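Local coordinates for protein alpha-L-arabinosidase (Xanthomonas axonopodis pv. citri, PDB 6D25) that probably removes arabinofuranosyl side groups from arabinoxylans, including those on doubly substituted internal xylose units, as a family GH51 alpha-L-arabinofuranosidase that assembles as a trimer, at residues 232-244 with 257-269. Numbering follows the deposited sequence.
Sequences QKILKIAPGPSDD and SKFMDGLSMHYYT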
ATOM      1  N   GLN A 232      -5.477   6.963 -27.593  1.00 22.77           N
ATOM      2  CA  GLN A 232      -4.346   7.848 -27.304  1.00 21.66           C
ATOM      3  C   GLN A 232      -3.360   7.122 -26.375  1.00 21.87           C
ATOM      4  O   GLN A 232      -3.745   6.223 -25.622  1.00 22.87           O
ATOM      5  CB  GLN A 232      -4.779   9.161 -26.639  1.00 20.27           C
ATOM      6  CG  GLN A 232      -5.432   9.003 -25.274  1.00 18.74           C
ATOM      7  CD  GLN A 232      -5.741  10.332 -24.630  1.00 18.79           C
ATOM      8  OE1 GLN A 232      -4.810  11.000 -24.115  1.00 18.38           O
ATOM      9  NE2 GLN A 232      -7.030  10.724 -24.679  1.00 17.61           N
ATOM     10  N   LYS A 233      -2.133   7.562 -26.426  1.00 21.87           N
ATOM     11  CA  LYS A 233      -1.060   6.994 -25.584  1.00 22.91           C
ATOM     12  C   LYS A 233      -0.761   7.938 -24.410  1.00 20.98           C
ATOM     13  O   LYS A 233      -0.447   9.120 -24.608  1.00 21.11           O
ATOM     14  CB  LYS A 233       0.161   6.780 -26.476  1.00 24.88           C
ATOM     15  CG  LYS A 233       1.420   6.389 -25.734  1.00 28.58           C
ATOM     16  CD  LYS A 233       1.415   4.996 -25.176  1.00 30.43           C
ATOM     17  CE  LYS A 233       2.838   4.448 -25.087  1.00 32.57           C
ATOM     18  NZ  LYS A 233       2.898   3.334 -24.129  1.00 33.13           N
ATOM     19  N   ILE A 234      -0.868   7.405 -23.202  1.00 19.33           N
ATOM     20  CA  ILE A 234      -0.500   8.108 -21.953  1.00 18.80           C
ATOM     21  C   ILE A 234       0.917   7.663 -21.551  1.00 18.84           C
ATOM     22  O   ILE A 234       1.113   6.522 -21.149  1.00 18.97           O
ATOM     23  CB  ILE A 234      -1.508   7.816 -20.840  1.00 18.31           C
ATOM     24  CG1 ILE A 234      -2.940   8.140 -21.289  1.00 19.74           C
ATOM     25  CG2 ILE A 234      -1.147   8.588 -19.573  1.00 18.66           C
ATOM     26  CD1 ILE A 234      -4.019   7.766 -20.285  1.00 19.86           C
ATOM     27  N   LEU A 235       1.886   8.567 -21.638  1.00 18.67           N
ATOM     28  CA  LEU A 235       3.256   8.248 -21.243  1.00 18.87           C
ATOM     29  C   LEU A 235       3.379   8.348 -19.732  1.00 18.57           C
ATOM     30  O   LEU A 235       2.821   9.264 -19.126  1.00 20.28           O
ATOM     31  CB  LEU A 235       4.216   9.222 -21.957  1.00 19.56           C
ATOM     32  CG  LEU A 235       4.232   9.131 -23.485  1.00 20.16           C
ATOM     33  CD1 LEU A 235       5.055  10.263 -24.043  1.00 21.30           C
ATOM     34  CD2 LEU A 235       4.756   7.798 -23.982  1.00 20.97           C
ATOM     35  N   LYS A 236       4.153   7.457 -19.141  1.00 18.17           N
ATOM     36  CA  LYS A 236       4.257   7.395 -17.680  1.00 18.22           C
ATOM     37  C   LYS A 236       5.638   7.850 -17.221  1.00 17.68           C
ATOM     38  O   LYS A 236       6.649   7.319 -17.688  1.00 17.80           O
ATOM     39  CB  LYS A 236       4.006   5.963 -17.211  1.00 19.97           C
ATOM     40  CG  LYS A 236       2.585   5.460 -17.494  1.00 22.40           C
ATOM     41  CD  LYS A 236       2.527   3.961 -17.534  1.00 24.22           C
ATOM     42  CE  LYS A 236       1.120   3.448 -17.660  1.00 26.87           C
ATOM     43  NZ  LYS A 236       1.105   1.965 -17.648  1.00 27.27           N
ATOM     44  N   ILE A 237       5.653   8.801 -16.325  1.00 16.74           N
ATOM     45  CA  ILE A 237       6.875   9.335 -15.757  1.00 17.56           C
ATOM     46  C   ILE A 237       7.054   8.784 -14.337  1.00 16.68           C
ATOM     47  O   ILE A 237       6.212   9.018 -13.466  1.00 15.96           O
ATOM     48  CB  ILE A 237       6.851  10.871 -15.716  1.00 18.77           C
ATOM     49  CG1 ILE A 237       6.384  11.502 -17.035  1.00 19.89           C
ATOM     50  CG2 ILE A 237       8.232  11.397 -15.238  1.00 18.59           C
ATOM     51  CD1 ILE A 237       7.119  11.062 -18.195  1.00 20.58           C
ATOM     52  N   ALA A 238       8.138   8.057 -14.122  1.00 16.25           N
ATOM     53  CA  ALA A 238       8.486   7.506 -12.824  1.00 16.36           C
ATOM     54  C   ALA A 238       9.159   8.551 -11.928  1.00 16.68           C
ATOM     55  O   ALA A 238       9.900   9.408 -12.394  1.00 15.26           O
ATOM     56  CB  ALA A 238       9.375   6.308 -13.017  1.00 16.94           C
ATOM     57  N   PRO A 239       8.948   8.422 -10.625  1.00 17.16           N
ATOM     58  CA  PRO A 239       9.493   9.307  -9.585  1.00 17.82           C
ATOM     59  C   PRO A 239      11.003   9.046  -9.425  1.00 17.34           C
ATOM     60  O   PRO A 239      11.427   7.945  -9.137  1.00 18.37           O
ATOM     61  CB  PRO A 239       8.655   8.925  -8.356  1.00 18.09           C
ATOM     62  CG  PRO A 239       8.370   7.492  -8.548  1.00 19.18           C
ATOM     63  CD  PRO A 239       8.103   7.384 -10.027  1.00 18.19           C
ATOM     64  N   GLY A 240      11.794  10.047  -9.757  1.00 17.00           N
ATOM     65  CA  GLY A 240      13.245   9.914  -9.801  1.00 17.07           C
ATOM     66  C   GLY A 240      13.930  10.698  -8.685  1.00 17.39           C
ATOM     67  O   GLY A 240      13.315  11.060  -7.688  1.00 17.09           O
ATOM     68  N   PRO A 241      15.255  10.916  -8.817  1.00 17.83           N
ATOM     69  CA  PRO A 241      16.091  11.431  -7.771  1.00 17.79           C
ATOM     70  C   PRO A 241      15.932  12.943  -7.516  1.00 18.94           C
ATOM     71  O   PRO A 241      15.550  13.723  -8.404  1.00 18.55           O
ATOM     72  CB  PRO A 241      17.493  11.192  -8.294  1.00 18.67           C
ATOM     73  CG  PRO A 241      17.340  11.323  -9.781  1.00 18.08           C
ATOM     74  CD  PRO A 241      15.997  10.657 -10.041  1.00 17.93           C
ATOM     75  N   SER A 242      16.257  13.319  -6.299  1.00 20.16           N
ATOM     76  CA  SER A 242      16.595  14.675  -5.952  1.00 21.51           C
ATOM     77  C   SER A 242      18.115  14.865  -6.033  1.00 20.47           C
ATOM     78  O   SER A 242      18.839  14.024  -5.520  1.00 19.39           O
ATOM     79  CB  SER A 242      16.189  14.987  -4.537  1.00 24.28           C
ATOM     80  OG  SER A 242      16.425  16.364  -4.260  1.00 28.83           O
ATOM     81  N   ASP A 243      18.588  15.959  -6.636  1.00 20.33           N
ATOM     82  CA  ASP A 243      19.985  16.350  -6.535  1.00 21.71           C
ATOM     83  C   ASP A 243      20.866  15.182  -6.990  1.00 19.74           C
ATOM     84  O   ASP A 243      20.625  14.625  -8.048  1.00 18.17           O
ATOM     85  CB  ASP A 243      20.363  16.838  -5.131  1.00 26.52           C
ATOM     86  CG  ASP A 243      19.543  18.002  -4.611  1.00 33.62           C
ATOM     87  OD1 ASP A 243      18.932  18.697  -5.441  1.00 37.50           O
ATOM     88  OD2 ASP A 243      19.529  18.226  -3.355  1.00 41.33           O
ATOM     89  N   ASP A 244      21.872  14.827  -6.210  1.00 18.76           N
ATOM     90  CA  ASP A 244      22.875  13.850  -6.600  1.00 19.30           C
ATOM     91  C   ASP A 244      22.562  12.480  -5.960  1.00 18.44           C
ATOM     92  O   ASP A 244      23.488  11.744  -5.580  1.00 18.21           O
ATOM     93  CB  ASP A 244      24.281  14.328  -6.209  1.00 20.40           C
ATOM     94  CG  ASP A 244      24.437  14.603  -4.721  1.00 21.98           C
ATOM     95  OD1 ASP A 244      23.425  14.666  -4.021  1.00 22.20           O
ATOM     96  OD2 ASP A 244      25.568  14.774  -4.283  1.00 24.63           O
ATOM     97  N   SER A 257      12.927   0.147 -15.281  1.00 18.78           N
ATOM     98  CA  SER A 257      13.100   0.892 -16.536  1.00 19.44           C
ATOM     99  C   SER A 257      12.118   0.437 -17.626  1.00 20.49           C
ATOM    100  O   SER A 257      11.713   1.267 -18.474  1.00 19.86           O
ATOM    101  CB  SER A 257      14.529   0.822 -17.064  1.00 20.18           C
ATOM    102  OG  SER A 257      14.868  -0.517 -17.374  1.00 20.53           O
ATOM    103  N   LYS A 258      11.713  -0.825 -17.633  1.00 21.87           N
ATOM    104  CA  LYS A 258      10.800  -1.318 -18.697  1.00 24.48           C
ATOM    105  C   LYS A 258       9.382  -0.771 -18.519  1.00 23.22           C
ATOM    106  O   LYS A 258       8.618  -0.899 -19.440  1.00 22.30           O
ATOM    107  CB  LYS A 258      10.775  -2.838 -18.737  1.00 28.94           C
ATOM    108  CG  LYS A 258      12.110  -3.330 -19.312  1.00 35.75           C
ATOM    109  CD  LYS A 258      12.350  -4.797 -19.257  1.00 43.97           C
ATOM    110  CE  LYS A 258      13.837  -5.104 -19.345  1.00 50.15           C
ATOM    111  NZ  LYS A 258      14.065  -6.566 -19.328  1.00 54.22           N
ATOM    112  N   PHE A 259       9.056  -0.163 -17.377  1.00 20.91           N
ATOM    113  CA  PHE A 259       7.686   0.280 -17.136  1.00 21.23           C
ATOM    114  C   PHE A 259       7.541   1.799 -17.173  1.00 21.46           C
ATOM    115  O   PHE A 259       6.485   2.301 -16.765  1.00 22.57           O
ATOM    116  CB  PHE A 259       7.192  -0.240 -15.788  1.00 21.46           C
ATOM    117  CG  PHE A 259       7.181  -1.734 -15.708  1.00 22.63           C
ATOM    118  CD1 PHE A 259       6.261  -2.462 -16.465  1.00 23.63           C
ATOM    119  CD2 PHE A 259       8.128  -2.408 -14.970  1.00 23.45           C
ATOM    120  CE1 PHE A 259       6.275  -3.852 -16.433  1.00 24.92           C
ATOM    121  CE2 PHE A 259       8.111  -3.794 -14.905  1.00 25.08           C
ATOM    122  CZ  PHE A 259       7.203  -4.517 -15.658  1.00 25.47           C
ATOM    123  N   MET A 260       8.573   2.537 -17.605  1.00 20.28           N
ATOM    124  CA  MET A 260       8.490   3.977 -17.585  1.00 19.43           C
ATOM    125  C   MET A 260       8.838   4.524 -18.973  1.00 18.88           C
ATOM    126  O   MET A 260       9.588   3.923 -19.702  1.00 18.49           O
ATOM    127  CB  MET A 260       9.436   4.560 -16.528  1.00 19.71           C
ATOM    128  CG  MET A 260      10.868   4.100 -16.668  1.00 20.17           C
ATOM    129  SD  MET A 260      12.000   4.854 -15.488  1.00 20.47           S
ATOM    130  CE  MET A 260      11.844   3.764 -14.067  1.00 21.70           C
ATOM    131  N   ASP A 261       8.254   5.666 -19.294  1.00 17.80           N
ATOM    132  CA  ASP A 261       8.593   6.444 -20.514  1.00 18.07           C
ATOM    133  C   ASP A 261       9.562   7.575 -20.155  1.00 16.99           C
ATOM    134  O   ASP A 261      10.282   8.105 -21.032  1.00 16.50           O
ATOM    135  CB  ASP A 261       7.303   6.954 -21.168  1.00 18.38           C
ATOM    136  CG  ASP A 261       6.408   5.785 -21.513  1.00 19.43           C
ATOM    137  OD1 ASP A 261       6.812   5.024 -22.394  1.00 19.72           O
ATOM    138  OD2 ASP A 261       5.343   5.571 -20.825  1.00 20.52           O
ATOM    139  N   GLY A 262       9.603   7.926 -18.878  1.00 15.89           N
ATOM    140  CA  GLY A 262      10.479   8.977 -18.385  1.00 15.57           C
ATOM    141  C   GLY A 262      10.787   8.771 -16.913  1.00 15.92           C
ATOM    142  O   GLY A 262      10.024   8.055 -16.193  1.00 15.70           O
ATOM    143  N   LEU A 263      11.882   9.365 -16.457  1.00 15.95           N
ATOM    144  CA  LEU A 263      12.296   9.341 -15.059  1.00 16.30           C
ATOM    145  C   LEU A 263      12.518  10.794 -14.626  1.00 17.13           C
ATOM    146  O   LEU A 263      13.293  11.487 -15.258  1.00 16.57           O
ATOM    147  CB  LEU A 263      13.583   8.541 -14.902  1.00 16.93           C
ATOM    148  CG  LEU A 263      14.115   8.465 -13.468  1.00 17.30           C
ATOM    149  CD1 LEU A 263      13.205   7.621 -12.613  1.00 17.19           C
ATOM    150  CD2 LEU A 263      15.510   7.889 -13.428  1.00 18.07           C
ATOM    151  N   SER A 264      11.831  11.256 -13.584  1.00 17.46           N
ATOM    152  CA  SER A 264      11.957  12.656 -13.187  1.00 19.33           C
ATOM    153  C   SER A 264      13.209  12.865 -12.326  1.00 20.16           C
ATOM    154  O   SER A 264      13.607  11.999 -11.607  1.00 23.37           O
ATOM    155  CB  SER A 264      10.726  13.156 -12.513  1.00 19.99           C
ATOM    156  OG  SER A 264      10.569  12.516 -11.277  1.00 22.61           O
ATOM    157  N   MET A 265      13.845  13.997 -12.467  1.00 19.99           N
ATOM    158  CA  MET A 265      14.874  14.442 -11.552  1.00 20.88           C
ATOM    159  C   MET A 265      14.562  15.888 -11.149  1.00 19.83           C
ATOM    160  O   MET A 265      13.920  16.595 -11.889  1.00 19.38           O
ATOM    161  CB  MET A 265      16.267  14.348 -12.168  1.00 22.75           C
ATOM    162  CG  MET A 265      16.532  15.237 -13.331  1.00 23.99           C
ATOM    163  SD  MET A 265      18.370  15.337 -13.677  1.00 29.54           S
ATOM    164  CE  MET A 265      18.870  16.541 -12.449  1.00 28.50           C
ATOM    165  N   HIS A 266      15.002  16.269  -9.968  1.00 19.95           N
ATOM    166  CA  HIS A 266      14.707  17.576  -9.378  1.00 20.45           C
ATOM    167  C   HIS A 266      16.029  18.186  -8.912  1.00 18.30           C
ATOM    168  O   HIS A 266      16.787  17.490  -8.222  1.00 16.36           O
ATOM    169  CB  HIS A 266      13.772  17.466  -8.166  1.00 22.79           C
ATOM    170  CG  HIS A 266      12.422  16.939  -8.502  1.00 26.61           C
ATOM    171  ND1 HIS A 266      11.505  16.582  -7.563  1.00 31.04           N
ATOM    172  CD2 HIS A 266      11.781  16.803  -9.675  1.00 31.11           C
ATOM    173  CE1 HIS A 266      10.386  16.212  -8.133  1.00 31.19           C
ATOM    174  NE2 HIS A 266      10.527  16.327  -9.425  1.00 30.79           N
ATOM    175  N   TYR A 267      16.273  19.465  -9.280  1.00 17.24           N
ATOM    176  CA  TYR A 267      17.406  20.194  -8.721  1.00 17.07           C
ATOM    177  C   TYR A 267      17.099  21.690  -8.691  1.00 16.79           C
ATOM    178  O   TYR A 267      16.972  22.325  -9.743  1.00 16.59           O
ATOM    179  CB  TYR A 267      18.681  19.980  -9.539  1.00 17.68           C
ATOM    180  CG  TYR A 267      19.856  20.781  -9.024  1.00 17.71           C
ATOM    181  CD1 TYR A 267      20.378  20.533  -7.763  1.00 17.58           C
ATOM    182  CD2 TYR A 267      20.408  21.820  -9.762  1.00 17.47           C
ATOM    183  CE1 TYR A 267      21.408  21.286  -7.235  1.00 18.07           C
ATOM    184  CE2 TYR A 267      21.438  22.586  -9.246  1.00 17.73           C
ATOM    185  CZ  TYR A 267      21.951  22.323  -7.985  1.00 18.40           C
ATOM    186  OH  TYR A 267      22.966  23.108  -7.477  1.00 19.02           O
ATOM    187  N   TYR A 268      17.019  22.238  -7.487  1.00 16.71           N
ATOM    188  CA  TYR A 268      16.843  23.657  -7.257  1.00 16.74           C
ATOM    189  C   TYR A 268      18.193  24.325  -7.044  1.00 17.17           C
ATOM    190  O   TYR A 268      19.119  23.768  -6.445  1.00 16.53           O
ATOM    191  CB  TYR A 268      15.980  23.910  -6.023  1.00 17.05           C
ATOM    192  CG  TYR A 268      14.534  23.572  -6.227  1.00 17.08           C
ATOM    193  CD1 TYR A 268      13.693  24.447  -6.888  1.00 16.88           C
ATOM    194  CD2 TYR A 268      14.014  22.360  -5.812  1.00 17.61           C
ATOM    195  CE1 TYR A 268      12.361  24.135  -7.105  1.00 17.11           C
ATOM    196  CE2 TYR A 268      12.685  22.032  -6.053  1.00 17.30           C
ATOM    197  CZ  TYR A 268      11.846  22.927  -6.688  1.00 17.40           C
ATOM    198  OH  TYR A 268      10.525  22.612  -6.932  1.00 17.72           O
ATOM    199  N   THR A 269      18.240  25.571  -7.513  1.00 17.46           N
ATOM    200  CA  THR A 269      19.376  26.424  -7.320  1.00 17.73           C
ATOM    201  C   THR A 269      19.122  27.247  -6.050  1.00 17.92           C
ATOM    202  O   THR A 269      18.263  28.148  -6.057  1.00 17.65           O
ATOM    203  CB  THR A 269      19.588  27.298  -8.564  1.00 17.53           C
ATOM    204  OG1 THR A 269      19.849  26.454  -9.697  1.00 16.76           O
ATOM    205  CG2 THR A 269      20.705  28.293  -8.396  1.00 18.06           C
TER
HETATM  206  O   HOH W   1       2.934   4.433 -21.462  1.00 29.44           O
HETATM  207  O   HOH W   2       5.463   3.176 -23.169  1.00 32.80           O
HETATM  208  O   HOH W   3      17.088  20.342  -5.071  1.00 22.54           O
HETATM  209  O   HOH W   4      19.238  21.681  -4.408  1.00 34.74           O
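The carboxylate of D261 reaches across to the backbone of K236, whose N-H it takes on the anti lone pair of OD2, with 2.8 Å between K236 N and D261 OD2 and an angle of 170° at the hydrogen. Aspartate suits this spot because its short side chain can bring a carboxylate oxygen to the K236 amide while its CG packs 3.6 Å from CD2 of L235. In return K236 O accepts two amides, D261 N in its carbonyl plane and G262 N more bent. A water that accepts from K233 NZ and donates to D261 OD2 links these opposite charges, which do not touch directly, and also binds I234 O.

Inward, a short run of parallel pairing follows: A238 N bonds to G262 O at 2.8 Å, and S264 N approaches A238 O nearly along the C=O axis. I237 and G262 lie on one face, where CD1 of I237 packs so close over G262 that a CB there would collide with it. On the other face the small A238 lets the M260 methyl CE come within 3.7 Å of its CB, with L263 CD1 alongside.

Beyond A238 the register slips by one residue. S264 joins the two stretches at the slip: with chi1 at 68°, OG lies between its own backbone N and carbonyl carbon and accepts G240 N at 3.1 Å. P241, lacking an N-H, offers its carbonyl to H266 N, and D243 N meets H266 O almost straight, at 177°. The D243 carboxylate sets OD1 at the edge of the Y267 ring, its plane steeply turned, while a water donates to both OD1 and Y268 O.

Outside, helix 246-256 covers P241, L263 and M260, and strand 319-325 continues the sheet. Strand, helix and neighbouring parallel strand form a right-handed beta-alpha-beta unit of the (beta/alpha)8 barrel characteristic of GH51 catalytic domains.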